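Local coordinates for kelch-like protein 7 (Homo sapiens, PDB 3II7), which acts as substrate-specific adapter of a CUL3-RBX1 E3 ubiquitin ligase that marks proteins for degradation, its kelch domain, described here, probably binding the substrates, at residues Tyr220-Ile223 with Lys224-Glu227. Numbering follows the deposited sequence.
Sequences YYDI and KLNE
The turn between the two outer strands of a kelch propeller blade, 218-222 and 227-230, brings Asp222 against Leu225, Asn226 and Glu227, and Tyr221 against Asn226. Backbone N of Asp222 gives a nearly straight hydrogen bond to O of Glu227, 2.8 Å long. In return, N of Asn226 makes a weak, bent bond to O of Asp222. Asn226 and Glu227 thus both face Asp222, which fits a G1 beta bulge. Asn226 takes the left-handed backbone conformation at the first bulge position, here without the glycine that names the motif.

The Asp222 side chain folds back over the turn. With CG anti to the backbone N (chi1 -169°), OD1 receives N of Leu225 at 3.0 Å. The donor comes from above the carboxylate plane. CD1 of Leu225 lies 3.6 Å from OD2 of Asp222, so a methyl lies against the carboxylate in van der Waals contact. OD1 thus holds the turn itself, while OD2 forms a salt bridge with Lys229 on strand 227-230.

Within the fifth kelch repeat, Tyr221, near the end of strand 218-222, is buried. Its OH donates to OD1 of Asn226 at 2.6 Å, and this oxygen lies at the ring edge, in plane. The amide plane stands 77° from the ring plane. OD1 of Asn226 also accepts from backbone N of Cys185, just after strand 180-184 of the preceding blade, so two donors grip it.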
ATOM      1  N   TYR A 220      -4.182  12.732  -8.986  1.00  3.63           N
ATOM      2  CA  TYR A 220      -5.240  12.338  -8.053  1.00  3.93           C
ATOM      3  C   TYR A 220      -6.547  12.053  -8.764  1.00  3.08           C
ATOM      4  O   TYR A 220      -6.821  12.583  -9.850  1.00  5.00           O
ATOM      5  CB  TYR A 220      -5.481  13.370  -6.951  1.00  5.10           C
ATOM      6  CG  TYR A 220      -6.136  14.635  -7.406  1.00  2.80           C
ATOM      7  CD1 TYR A 220      -7.508  14.750  -7.449  1.00  4.81           C
ATOM      8  CD2 TYR A 220      -5.384  15.720  -7.773  1.00  8.86           C
ATOM      9  CE1 TYR A 220      -8.113  15.916  -7.868  1.00  9.96           C
ATOM     10  CE2 TYR A 220      -5.981  16.889  -8.202  1.00  9.25           C
ATOM     11  CZ  TYR A 220      -7.337  16.983  -8.231  1.00  7.63           C
ATOM     12  OH  TYR A 220      -7.924  18.158  -8.636  1.00 11.78           O
ATOM     13  N   TYR A 221      -7.334  11.206  -8.117  1.00  3.97           N
ATOM     14  CA  TYR A 221      -8.666  10.858  -8.564  1.00  2.06           C
ATOM     15  C   TYR A 221      -9.663  11.709  -7.818  1.00  2.96           C
ATOM     16  O   TYR A 221      -9.738  11.655  -6.587  1.00  3.77           O
ATOM     17  CB  TYR A 221      -8.950   9.394  -8.285  1.00  4.21           C
ATOM     18  CG  TYR A 221     -10.325   8.951  -8.763  1.00  5.58           C
ATOM     19  CD1 TYR A 221     -10.646   8.976 -10.113  1.00  6.61           C
ATOM     20  CD2 TYR A 221     -11.291   8.528  -7.848  1.00  3.58           C
ATOM     21  CE1 TYR A 221     -11.882   8.595 -10.553  1.00  5.12           C
ATOM     22  CE2 TYR A 221     -12.555   8.126  -8.274  1.00  3.23           C
ATOM     23  CZ  TYR A 221     -12.858   8.179  -9.612  1.00  3.44           C
ATOM     24  OH  TYR A 221     -14.101   7.779 -10.027  1.00  4.94           O
ATOM     25  N   ASP A 222     -10.418  12.500  -8.573  1.00  4.16           N
ATOM     26  CA  ASP A 222     -11.510  13.297  -8.038  1.00  4.01           C
ATOM     27  C   ASP A 222     -12.722  12.399  -7.948  1.00  4.15           C
ATOM     28  O   ASP A 222     -13.332  12.025  -8.967  1.00  5.18           O
ATOM     29  CB  ASP A 222     -11.766  14.497  -8.953  1.00  4.22           C
ATOM     30  CG  ASP A 222     -12.697  15.509  -8.325  1.00  7.59           C
ATOM     31  OD1 ASP A 222     -13.772  15.113  -7.861  1.00  4.00           O
ATOM     32  OD2 ASP A 222     -12.327  16.704  -8.290  1.00 11.56           O
ATOM     33  N   ILE A 223     -13.046  11.986  -6.737  1.00  4.99           N
ATOM     34  CA  ILE A 223     -14.143  11.041  -6.528  1.00  4.68           C
ATOM     35  C   ILE A 223     -15.466  11.575  -7.047  1.00  4.34           C
ATOM     36  O   ILE A 223     -16.224  10.855  -7.666  1.00  7.31           O
ATOM     37  CB  ILE A 223     -14.209  10.653  -5.025  1.00  4.45           C
ATOM     38  CG1 ILE A 223     -12.964   9.873  -4.631  1.00  6.73           C
ATOM     39  CG2 ILE A 223     -15.483   9.819  -4.687  1.00  8.08           C
ATOM     40  CD1 ILE A 223     -12.821   9.624  -3.092  1.00  6.67           C
ATOM     41  N   LYS A 224     -15.743  12.855  -6.805  1.00  3.47           N
ATOM     42  CA  LYS A 224     -16.967  13.488  -7.270  1.00  4.87           C
ATOM     43  C   LYS A 224     -17.080  13.603  -8.775  1.00  6.59           C
ATOM     44  O   LYS A 224     -18.169  13.371  -9.316  1.00 10.08           O
ATOM     45  CB  LYS A 224     -17.102  14.883  -6.598  1.00  8.82           C
ATOM     46  CG  LYS A 224     -18.370  15.657  -6.898  1.00 12.21           C
ATOM     47  CD  LYS A 224     -19.654  14.894  -6.523  1.00 13.68           C
ATOM     48  CE  LYS A 224     -20.766  15.857  -6.014  1.00 18.53           C
ATOM     49  NZ  LYS A 224     -20.616  16.170  -4.524  1.00 12.69           N
ATOM     50  N   LEU A 225     -15.973  13.950  -9.462  1.00  4.77           N
ATOM     51  CA  LEU A 225     -16.005  14.179 -10.913  1.00  5.97           C
ATOM     52  C   LEU A 225     -15.695  12.904 -11.741  1.00  5.35           C
ATOM     53  O   LEU A 225     -15.920  12.897 -12.956  1.00  6.34           O
ATOM     54  CB  LEU A 225     -15.012  15.274 -11.316  1.00 10.80           C
ATOM     55  CG  LEU A 225     -15.304  16.686 -10.785  1.00 16.62           C
ATOM     56  CD1 LEU A 225     -14.182  17.638 -11.191  1.00 16.60           C
ATOM     57  CD2 LEU A 225     -16.644  17.190 -11.263  1.00 13.07           C
ATOM     58  N   ASN A 226     -15.169  11.852 -11.095  1.00  4.89           N
ATOM     59  CA  ASN A 226     -14.712  10.657 -11.786  1.00  2.11           C
ATOM     60  C   ASN A 226     -13.690  11.032 -12.878  1.00  4.16           C
ATOM     61  O   ASN A 226     -13.856  10.702 -14.059  1.00  5.08           O
ATOM     62  CB  ASN A 226     -15.888   9.822 -12.346  1.00  4.35           C
ATOM     63  CG  ASN A 226     -15.425   8.537 -13.058  1.00  5.44           C
ATOM     64  OD1 ASN A 226     -14.500   7.820 -12.606  1.00  3.74           O
ATOM     65  ND2 ASN A 226     -16.079   8.234 -14.171  1.00  8.52           N
ATOM     66  N   GLU A 227     -12.677  11.791 -12.457  1.00  3.93           N
ATOM     67  CA  GLU A 227     -11.594  12.241 -13.342  1.00  5.74           C
ATOM     68  C   GLU A 227     -10.311  12.188 -12.575  1.00  7.51           C
ATOM     69  O   GLU A 227     -10.300  12.403 -11.362  1.00  6.34           O
ATOM     70  CB  GLU A 227     -11.736  13.704 -13.785  1.00  8.89           C
ATOM     71  CG  GLU A 227     -13.068  14.132 -14.350  1.00 19.28           C
ATOM     72  CD  GLU A 227     -13.121  15.655 -14.662  1.00 26.68           C
ATOM     73  OE1 GLU A 227     -12.125  16.383 -14.384  1.00 24.03           O
ATOM     74  OE2 GLU A 227     -14.171  16.113 -15.177  1.00 32.51           O
TER